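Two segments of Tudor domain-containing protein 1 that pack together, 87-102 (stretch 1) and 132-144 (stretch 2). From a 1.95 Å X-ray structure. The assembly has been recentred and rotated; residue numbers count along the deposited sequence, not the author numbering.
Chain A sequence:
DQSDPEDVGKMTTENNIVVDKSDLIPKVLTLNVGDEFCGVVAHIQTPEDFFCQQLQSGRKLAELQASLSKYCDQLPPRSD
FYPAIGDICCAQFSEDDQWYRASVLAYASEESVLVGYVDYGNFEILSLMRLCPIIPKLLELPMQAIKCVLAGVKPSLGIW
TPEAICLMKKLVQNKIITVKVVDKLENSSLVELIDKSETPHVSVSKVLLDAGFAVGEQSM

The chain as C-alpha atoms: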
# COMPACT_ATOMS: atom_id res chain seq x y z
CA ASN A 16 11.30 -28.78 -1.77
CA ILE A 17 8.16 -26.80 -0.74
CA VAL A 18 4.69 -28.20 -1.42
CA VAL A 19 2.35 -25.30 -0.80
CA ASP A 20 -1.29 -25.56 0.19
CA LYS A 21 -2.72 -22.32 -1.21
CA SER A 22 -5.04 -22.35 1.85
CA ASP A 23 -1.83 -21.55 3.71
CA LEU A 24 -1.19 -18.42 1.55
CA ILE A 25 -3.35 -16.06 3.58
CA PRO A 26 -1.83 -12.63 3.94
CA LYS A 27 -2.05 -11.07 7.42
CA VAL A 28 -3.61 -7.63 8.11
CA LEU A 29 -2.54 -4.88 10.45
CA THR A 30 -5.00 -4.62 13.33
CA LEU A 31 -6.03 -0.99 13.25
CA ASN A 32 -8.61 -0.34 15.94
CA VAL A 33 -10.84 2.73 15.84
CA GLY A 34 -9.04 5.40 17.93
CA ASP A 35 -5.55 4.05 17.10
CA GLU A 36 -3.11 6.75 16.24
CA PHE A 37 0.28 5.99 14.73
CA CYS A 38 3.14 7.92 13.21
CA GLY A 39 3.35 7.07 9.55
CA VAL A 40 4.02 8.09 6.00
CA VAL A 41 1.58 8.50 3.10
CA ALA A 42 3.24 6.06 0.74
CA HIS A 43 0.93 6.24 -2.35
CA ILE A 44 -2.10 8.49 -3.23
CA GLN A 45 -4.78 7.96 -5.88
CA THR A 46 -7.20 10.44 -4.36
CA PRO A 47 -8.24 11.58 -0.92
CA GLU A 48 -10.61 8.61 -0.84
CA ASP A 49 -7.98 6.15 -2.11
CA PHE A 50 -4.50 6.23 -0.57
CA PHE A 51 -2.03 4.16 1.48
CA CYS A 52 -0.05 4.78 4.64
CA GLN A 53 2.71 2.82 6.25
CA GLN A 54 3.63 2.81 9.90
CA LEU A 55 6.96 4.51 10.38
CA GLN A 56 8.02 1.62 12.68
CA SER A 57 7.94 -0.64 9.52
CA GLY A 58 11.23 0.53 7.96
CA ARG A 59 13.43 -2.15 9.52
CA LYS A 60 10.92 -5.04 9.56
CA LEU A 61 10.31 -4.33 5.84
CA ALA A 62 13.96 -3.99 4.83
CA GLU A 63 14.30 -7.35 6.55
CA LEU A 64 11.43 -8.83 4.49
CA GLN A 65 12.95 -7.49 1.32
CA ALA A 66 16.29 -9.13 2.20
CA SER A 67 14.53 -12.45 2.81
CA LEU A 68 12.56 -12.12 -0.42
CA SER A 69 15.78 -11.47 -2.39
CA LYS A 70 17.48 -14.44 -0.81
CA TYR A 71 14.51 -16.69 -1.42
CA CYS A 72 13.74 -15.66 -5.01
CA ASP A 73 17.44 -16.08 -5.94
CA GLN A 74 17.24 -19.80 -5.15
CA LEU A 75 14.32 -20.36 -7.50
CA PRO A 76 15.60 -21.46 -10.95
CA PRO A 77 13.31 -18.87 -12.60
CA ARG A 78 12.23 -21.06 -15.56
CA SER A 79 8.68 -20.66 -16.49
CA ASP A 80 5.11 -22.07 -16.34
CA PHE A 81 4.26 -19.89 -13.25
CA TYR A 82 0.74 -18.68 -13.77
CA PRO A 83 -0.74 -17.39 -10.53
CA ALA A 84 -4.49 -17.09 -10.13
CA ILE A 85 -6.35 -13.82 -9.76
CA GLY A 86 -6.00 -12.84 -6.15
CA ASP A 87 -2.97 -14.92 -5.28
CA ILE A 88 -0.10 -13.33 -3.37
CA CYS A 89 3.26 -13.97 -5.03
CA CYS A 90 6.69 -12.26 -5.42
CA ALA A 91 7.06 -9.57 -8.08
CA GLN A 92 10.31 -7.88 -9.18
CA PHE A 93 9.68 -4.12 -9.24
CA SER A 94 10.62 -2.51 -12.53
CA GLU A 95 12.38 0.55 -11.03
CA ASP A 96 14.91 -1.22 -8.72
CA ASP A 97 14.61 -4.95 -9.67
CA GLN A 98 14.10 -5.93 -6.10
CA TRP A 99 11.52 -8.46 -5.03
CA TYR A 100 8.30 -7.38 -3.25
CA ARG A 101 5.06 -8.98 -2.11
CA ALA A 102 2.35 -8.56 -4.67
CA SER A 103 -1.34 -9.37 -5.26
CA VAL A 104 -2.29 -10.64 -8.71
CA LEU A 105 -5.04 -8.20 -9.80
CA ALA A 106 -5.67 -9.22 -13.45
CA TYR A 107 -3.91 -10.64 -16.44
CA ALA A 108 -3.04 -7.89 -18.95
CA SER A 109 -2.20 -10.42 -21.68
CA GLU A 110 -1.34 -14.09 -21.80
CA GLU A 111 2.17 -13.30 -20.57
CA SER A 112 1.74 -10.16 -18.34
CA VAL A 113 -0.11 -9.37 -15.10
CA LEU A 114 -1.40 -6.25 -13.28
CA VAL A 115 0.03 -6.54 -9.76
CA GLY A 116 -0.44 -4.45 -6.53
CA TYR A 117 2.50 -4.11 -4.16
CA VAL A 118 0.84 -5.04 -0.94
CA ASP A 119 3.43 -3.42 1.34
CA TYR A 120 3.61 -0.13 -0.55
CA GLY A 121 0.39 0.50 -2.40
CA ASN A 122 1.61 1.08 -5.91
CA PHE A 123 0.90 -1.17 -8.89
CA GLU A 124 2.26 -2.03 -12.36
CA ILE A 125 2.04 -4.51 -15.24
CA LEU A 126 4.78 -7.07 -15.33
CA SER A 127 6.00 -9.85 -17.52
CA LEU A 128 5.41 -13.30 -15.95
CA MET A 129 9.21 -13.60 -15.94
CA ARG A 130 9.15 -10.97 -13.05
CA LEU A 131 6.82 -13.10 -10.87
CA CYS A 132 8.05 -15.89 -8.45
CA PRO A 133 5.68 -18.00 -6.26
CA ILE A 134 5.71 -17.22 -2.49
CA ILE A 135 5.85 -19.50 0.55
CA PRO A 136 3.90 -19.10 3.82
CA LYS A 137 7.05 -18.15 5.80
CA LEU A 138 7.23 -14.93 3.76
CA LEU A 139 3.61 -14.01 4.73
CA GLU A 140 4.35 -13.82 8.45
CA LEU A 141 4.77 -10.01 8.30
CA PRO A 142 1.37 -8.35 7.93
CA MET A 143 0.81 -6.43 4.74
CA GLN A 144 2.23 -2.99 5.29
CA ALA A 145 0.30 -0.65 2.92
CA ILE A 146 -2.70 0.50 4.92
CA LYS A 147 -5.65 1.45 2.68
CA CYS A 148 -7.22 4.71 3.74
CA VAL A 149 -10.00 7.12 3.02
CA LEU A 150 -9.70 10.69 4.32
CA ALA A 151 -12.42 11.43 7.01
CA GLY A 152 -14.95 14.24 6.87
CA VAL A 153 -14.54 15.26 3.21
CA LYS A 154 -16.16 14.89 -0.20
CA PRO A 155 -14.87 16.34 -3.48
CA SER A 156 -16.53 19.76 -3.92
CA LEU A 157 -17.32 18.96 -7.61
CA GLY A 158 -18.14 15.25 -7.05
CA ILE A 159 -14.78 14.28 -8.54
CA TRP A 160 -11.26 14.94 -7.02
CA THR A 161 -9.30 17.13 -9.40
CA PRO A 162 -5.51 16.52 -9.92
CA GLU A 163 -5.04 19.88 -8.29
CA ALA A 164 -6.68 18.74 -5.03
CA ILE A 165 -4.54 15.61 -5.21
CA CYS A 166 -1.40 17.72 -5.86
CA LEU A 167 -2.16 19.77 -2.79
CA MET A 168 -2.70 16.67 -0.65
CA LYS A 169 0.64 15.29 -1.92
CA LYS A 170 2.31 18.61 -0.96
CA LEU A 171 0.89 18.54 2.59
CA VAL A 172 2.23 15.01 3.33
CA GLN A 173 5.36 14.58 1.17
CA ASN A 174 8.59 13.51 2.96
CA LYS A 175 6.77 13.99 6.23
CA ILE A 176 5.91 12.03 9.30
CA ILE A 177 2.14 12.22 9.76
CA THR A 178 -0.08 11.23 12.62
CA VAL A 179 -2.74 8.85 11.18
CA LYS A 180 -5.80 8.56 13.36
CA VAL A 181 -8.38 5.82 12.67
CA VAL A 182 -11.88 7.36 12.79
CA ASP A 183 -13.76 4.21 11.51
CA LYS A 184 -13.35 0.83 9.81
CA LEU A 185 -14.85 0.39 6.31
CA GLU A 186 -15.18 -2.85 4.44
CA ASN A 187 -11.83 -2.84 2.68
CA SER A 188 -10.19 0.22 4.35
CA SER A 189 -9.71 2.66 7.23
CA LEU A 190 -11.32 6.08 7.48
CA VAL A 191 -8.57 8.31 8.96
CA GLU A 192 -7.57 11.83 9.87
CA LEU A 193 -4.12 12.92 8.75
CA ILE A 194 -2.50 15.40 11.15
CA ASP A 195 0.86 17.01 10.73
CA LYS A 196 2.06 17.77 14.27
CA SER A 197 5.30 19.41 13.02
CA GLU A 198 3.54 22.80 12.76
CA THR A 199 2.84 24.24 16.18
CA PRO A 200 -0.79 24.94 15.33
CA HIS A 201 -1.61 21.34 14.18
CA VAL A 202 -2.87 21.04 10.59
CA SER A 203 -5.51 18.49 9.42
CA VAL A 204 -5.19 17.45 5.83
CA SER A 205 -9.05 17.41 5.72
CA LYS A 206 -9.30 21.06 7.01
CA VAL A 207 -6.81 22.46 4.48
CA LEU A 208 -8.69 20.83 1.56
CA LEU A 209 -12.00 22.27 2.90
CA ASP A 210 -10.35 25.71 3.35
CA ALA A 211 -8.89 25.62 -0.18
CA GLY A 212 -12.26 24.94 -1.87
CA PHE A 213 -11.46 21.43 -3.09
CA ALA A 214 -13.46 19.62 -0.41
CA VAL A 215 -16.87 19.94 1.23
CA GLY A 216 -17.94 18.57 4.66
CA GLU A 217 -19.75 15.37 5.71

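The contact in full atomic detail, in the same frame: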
# COMPACT_ATOMS: atom_id res chain seq x y z
N ASP A 87 -4.00 -14.24 -6.00
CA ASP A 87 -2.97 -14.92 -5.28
C ASP A 87 -2.01 -13.82 -4.81
O ASP A 87 -1.91 -12.77 -5.44
CB ASP A 87 -2.17 -15.87 -6.17
CG ASP A 87 -2.86 -17.19 -6.40
OD1 ASP A 87 -3.95 -17.41 -5.84
OD2 ASP A 87 -2.23 -17.98 -7.11
N ILE A 88 -1.32 -14.11 -3.71
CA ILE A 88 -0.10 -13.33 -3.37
C ILE A 88 1.07 -14.07 -3.98
O ILE A 88 1.10 -15.29 -3.97
CB ILE A 88 0.06 -13.19 -1.86
CG1 ILE A 88 -1.17 -12.51 -1.25
CG2 ILE A 88 1.26 -12.30 -1.52
CD1 ILE A 88 -1.40 -11.08 -1.70
N CYS A 89 2.01 -13.36 -4.54
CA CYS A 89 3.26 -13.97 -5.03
C CYS A 89 4.39 -12.96 -4.81
O CYS A 89 4.19 -11.98 -4.08
CB CYS A 89 3.10 -14.35 -6.49
SG CYS A 89 2.86 -12.99 -7.62
N CYS A 90 5.57 -13.22 -5.36
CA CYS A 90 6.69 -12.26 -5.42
C CYS A 90 6.72 -11.66 -6.82
O CYS A 90 6.45 -12.36 -7.82
CB CYS A 90 8.02 -12.93 -5.08
SG CYS A 90 8.01 -13.92 -3.59
N ALA A 91 6.93 -10.35 -6.88
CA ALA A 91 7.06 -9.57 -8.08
C ALA A 91 8.33 -8.73 -8.01
O ALA A 91 8.61 -8.10 -6.95
CB ALA A 91 5.87 -8.68 -8.21
N GLN A 92 9.09 -8.69 -9.12
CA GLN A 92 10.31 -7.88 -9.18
C GLN A 92 10.00 -6.50 -9.77
O GLN A 92 9.65 -6.36 -10.96
CB GLN A 92 11.30 -8.65 -10.06
CG GLN A 92 12.71 -8.20 -10.01
CD GLN A 92 13.61 -9.08 -10.85
OE1 GLN A 92 13.16 -9.93 -11.65
NE2 GLN A 92 14.85 -8.85 -10.73
N PHE A 93 10.06 -5.50 -8.92
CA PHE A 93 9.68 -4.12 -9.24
C PHE A 93 10.52 -3.59 -10.38
O PHE A 93 11.71 -3.83 -10.42
CB PHE A 93 9.85 -3.28 -7.94
CG PHE A 93 9.42 -1.83 -8.05
CD1 PHE A 93 8.33 -1.44 -8.83
CD2 PHE A 93 10.05 -0.88 -7.26
CE1 PHE A 93 7.93 -0.12 -8.88
CE2 PHE A 93 9.67 0.45 -7.31
CZ PHE A 93 8.60 0.83 -8.10
N SER A 94 9.89 -2.92 -11.35
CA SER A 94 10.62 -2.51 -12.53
C SER A 94 11.73 -1.49 -12.22
O SER A 94 12.74 -1.49 -12.89
CB SER A 94 9.73 -1.90 -13.59
OG SER A 94 9.02 -0.85 -13.00
N GLU A 95 11.47 -0.60 -11.27
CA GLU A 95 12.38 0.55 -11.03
C GLU A 95 13.67 0.22 -10.25
O GLU A 95 14.63 0.96 -10.35
CB GLU A 95 11.67 1.66 -10.28
CG GLU A 95 10.58 2.44 -11.01
CD GLU A 95 10.03 3.56 -10.10
OE1 GLU A 95 10.81 4.44 -9.68
OE2 GLU A 95 8.82 3.59 -9.79
N ASP A 96 13.68 -0.84 -9.45
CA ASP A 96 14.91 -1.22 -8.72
C ASP A 96 15.25 -2.71 -8.86
O ASP A 96 16.25 -3.16 -8.35
CB ASP A 96 14.78 -0.83 -7.21
CG ASP A 96 13.68 -1.62 -6.48
OD1 ASP A 96 13.02 -2.47 -7.13
OD2 ASP A 96 13.43 -1.41 -5.27
N ASP A 97 14.37 -3.51 -9.47
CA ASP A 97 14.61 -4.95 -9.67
C ASP A 97 14.71 -5.76 -8.43
O ASP A 97 15.19 -6.88 -8.46
CB ASP A 97 15.82 -5.21 -10.59
CG ASP A 97 15.55 -4.78 -11.99
OD1 ASP A 97 14.42 -5.04 -12.47
OD2 ASP A 97 16.46 -4.21 -12.64
N GLN A 98 14.14 -5.23 -7.34
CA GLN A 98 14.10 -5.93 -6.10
C GLN A 98 12.75 -6.61 -6.06
O GLN A 98 11.87 -6.19 -6.76
CB GLN A 98 14.22 -4.93 -4.97
CG GLN A 98 15.50 -4.12 -5.04
CD GLN A 98 16.73 -4.98 -5.23
OE1 GLN A 98 17.31 -5.01 -6.32
NE2 GLN A 98 17.11 -5.75 -4.21
N TRP A 99 12.65 -7.59 -5.18
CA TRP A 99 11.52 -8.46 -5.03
C TRP A 99 10.61 -7.94 -3.89
O TRP A 99 11.09 -7.57 -2.82
CB TRP A 99 12.00 -9.86 -4.73
CG TRP A 99 12.56 -10.51 -5.99
CD1 TRP A 99 13.90 -10.61 -6.33
CD2 TRP A 99 11.84 -11.12 -7.05
NE1 TRP A 99 14.05 -11.25 -7.51
CE2 TRP A 99 12.81 -11.58 -7.99
CE3 TRP A 99 10.48 -11.36 -7.30
CZ2 TRP A 99 12.46 -12.25 -9.15
CZ3 TRP A 99 10.13 -12.01 -8.48
CH2 TRP A 99 11.13 -12.47 -9.39
N TYR A 100 9.32 -7.92 -4.16
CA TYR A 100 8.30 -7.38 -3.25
C TYR A 100 7.14 -8.33 -3.20
O TYR A 100 6.97 -9.13 -4.13
CB TYR A 100 7.86 -5.99 -3.74
CG TYR A 100 8.95 -4.93 -3.64
CD1 TYR A 100 9.16 -4.19 -2.50
CD2 TYR A 100 9.79 -4.72 -4.70
CE1 TYR A 100 10.24 -3.26 -2.42
CE2 TYR A 100 10.81 -3.81 -4.66
CZ TYR A 100 11.05 -3.08 -3.51
OH TYR A 100 12.05 -2.19 -3.60
N ARG A 101 6.31 -8.22 -2.17
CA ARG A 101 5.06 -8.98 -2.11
C ARG A 101 3.97 -8.32 -2.96
O ARG A 101 3.80 -7.09 -3.02
CB ARG A 101 4.65 -9.22 -0.67
CG ARG A 101 5.75 -9.90 0.12
CD ARG A 101 5.32 -10.32 1.47
NE ARG A 101 4.73 -9.24 2.26
CZ ARG A 101 4.40 -9.35 3.52
NH1 ARG A 101 4.59 -10.47 4.19
NH2 ARG A 101 3.87 -8.34 4.15
N ALA A 102 3.25 -9.14 -3.72
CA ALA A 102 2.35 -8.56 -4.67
C ALA A 102 1.10 -9.43 -4.85
O ALA A 102 1.19 -10.64 -4.79
CB ALA A 102 3.02 -8.37 -5.99
N CYS A 132 7.38 -14.78 -9.18
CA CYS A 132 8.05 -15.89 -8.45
C CYS A 132 6.84 -16.36 -7.58
O CYS A 132 6.09 -15.51 -7.05
CB CYS A 132 9.39 -15.26 -7.65
SG CYS A 132 10.13 -15.56 -5.94
N PRO A 133 6.60 -17.68 -7.39
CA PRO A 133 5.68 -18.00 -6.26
C PRO A 133 6.26 -17.67 -4.87
O PRO A 133 7.46 -17.47 -4.75
CB PRO A 133 5.45 -19.50 -6.38
CG PRO A 133 6.61 -19.99 -7.18
CD PRO A 133 7.09 -18.91 -8.07
N ILE A 134 5.37 -17.56 -3.87
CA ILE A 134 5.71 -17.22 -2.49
C ILE A 134 5.47 -18.46 -1.64
O ILE A 134 4.72 -19.37 -2.03
CB ILE A 134 4.90 -15.99 -1.96
CG1 ILE A 134 5.63 -15.30 -0.77
CG2 ILE A 134 3.46 -16.37 -1.62
CD1 ILE A 134 5.30 -13.83 -0.62
N ILE A 135 6.10 -18.48 -0.48
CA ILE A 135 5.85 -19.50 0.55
C ILE A 135 5.28 -18.88 1.82
O ILE A 135 5.47 -17.69 2.04
CB ILE A 135 7.11 -20.30 0.86
CG1 ILE A 135 8.24 -19.36 1.23
CG2 ILE A 135 7.46 -21.15 -0.36
CD1 ILE A 135 9.32 -20.08 1.98
N PRO A 136 4.59 -19.68 2.67
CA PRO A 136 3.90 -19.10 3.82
C PRO A 136 4.84 -18.44 4.84
O PRO A 136 4.41 -17.52 5.52
CB PRO A 136 3.17 -20.30 4.45
CG PRO A 136 3.20 -21.36 3.42
CD PRO A 136 4.49 -21.14 2.71
N LYS A 137 6.09 -18.87 4.94
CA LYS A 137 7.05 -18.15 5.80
C LYS A 137 7.12 -16.67 5.44
O LYS A 137 7.20 -15.85 6.32
CB LYS A 137 8.45 -18.76 5.74
CG LYS A 137 9.51 -18.11 6.66
CD LYS A 137 9.60 -18.78 8.03
CE LYS A 137 10.34 -17.93 9.09
NZ LYS A 137 10.59 -18.64 10.38
N LEU A 138 7.04 -16.33 4.16
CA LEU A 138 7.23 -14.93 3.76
C LEU A 138 5.97 -14.07 3.93
O LEU A 138 6.02 -12.88 3.64
CB LEU A 138 7.77 -14.84 2.34
CG LEU A 138 9.21 -15.32 2.20
CD1 LEU A 138 9.58 -15.61 0.76
CD2 LEU A 138 10.15 -14.28 2.80
N LEU A 139 4.86 -14.69 4.35
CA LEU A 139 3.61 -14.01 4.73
C LEU A 139 3.42 -13.81 6.23
O LEU A 139 2.33 -13.44 6.66
CB LEU A 139 2.38 -14.77 4.15
CG LEU A 139 2.32 -14.92 2.65
CD1 LEU A 139 1.09 -15.72 2.23
CD2 LEU A 139 2.27 -13.54 2.04
N GLU A 140 4.46 -14.01 7.02
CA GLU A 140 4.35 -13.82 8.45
C GLU A 140 4.25 -12.34 8.84
O GLU A 140 3.49 -12.02 9.74
CB GLU A 140 5.49 -14.53 9.19
CG GLU A 140 5.33 -16.03 9.12
CD GLU A 140 6.40 -16.79 9.87
OE1 GLU A 140 7.46 -16.19 10.16
OE2 GLU A 140 6.19 -17.99 10.14
N LEU A 141 4.98 -11.45 8.15
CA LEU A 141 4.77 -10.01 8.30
C LEU A 141 3.39 -9.61 7.77
O LEU A 141 3.05 -10.01 6.67
CB LEU A 141 5.85 -9.22 7.54
CG LEU A 141 5.88 -7.70 7.87
CD1 LEU A 141 6.31 -7.56 9.32
CD2 LEU A 141 6.81 -6.90 6.99
N PRO A 142 2.57 -8.86 8.55
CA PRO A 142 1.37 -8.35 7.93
C PRO A 142 1.66 -7.39 6.79
O PRO A 142 2.70 -6.70 6.77
CB PRO A 142 0.58 -7.69 9.08
CG PRO A 142 1.27 -8.08 10.34
CD PRO A 142 2.53 -8.79 10.02
N MET A 143 0.73 -7.35 5.85
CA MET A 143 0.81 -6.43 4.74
C MET A 143 0.92 -4.97 5.20
O MET A 143 0.14 -4.48 6.06
CB MET A 143 -0.40 -6.61 3.81
CG MET A 143 -0.48 -7.97 3.16
SD MET A 143 -1.90 -8.12 2.07
CE MET A 143 -3.20 -8.05 3.28
N GLN A 144 1.91 -4.27 4.71
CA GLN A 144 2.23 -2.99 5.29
C GLN A 144 1.56 -1.74 4.70
O GLN A 144 1.72 -0.68 5.30
CB GLN A 144 3.72 -2.82 5.33
CG GLN A 144 4.40 -3.91 6.19
CD GLN A 144 4.16 -3.72 7.68
OE1 GLN A 144 4.46 -2.64 8.23
NE2 GLN A 144 3.71 -4.76 8.34
O HOH W 1 2.37 -17.28 -5.13

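Stretch 1 folds as a β-hairpin, strands 88-92 and 99-102, and stretch 2 lies against it as a mostly irregular chain with a short 3-10 segment at 136-138; together they bury 612 Å². I88 opens the contact with its side chain directed toward stretch 2: its CG2 lies 3.9 Å from CD2 of L139 and 4.4 Å from CD1 of I134, an apolar cluster away from solvent. A water joins the two backbones here, donating to I88 O at 2.6 Å and accepting from I134 N at 3.3 Å, where no direct bond forms between them. C89 pairs through its backbone with A102 inside the hairpin, while its CA packs 4.0 Å from CB of I134. C90 forms an antiparallel bridge with C132: C90 N donates to C132 O and C132 N donates to C90 O, both at 2.9 Å. Their side chains share one face of the sheet, so CB of C90 meets SG of C132 at 3.5 Å, and SG of C90 reaches CG1 of I134 at 3.9 Å. The turn from F93 to Q98 stays clear of stretch 2. W99 returns to the contact on the second strand, its CZ3 3.4 Å from CB of C132, with the sulfur of C132 lying obliquely over the six-membered ring. R101 then buries the largest area of any residue here. CG of R101 touches CD1 of I134 at 4.0 Å, and the guanidinium gathers carbonyls near its plane, where its N-H groups point: NH1 donates to L138 O at 2.9 Å and L141 O at 3.0 Å, while NH2 donates to L141 O at 3.1 Å and weakly to P142 O at 3.3 Å. One cationic group thereby joins L138, in the 3-10 segment, to L141 and P142 in the chain beyond it.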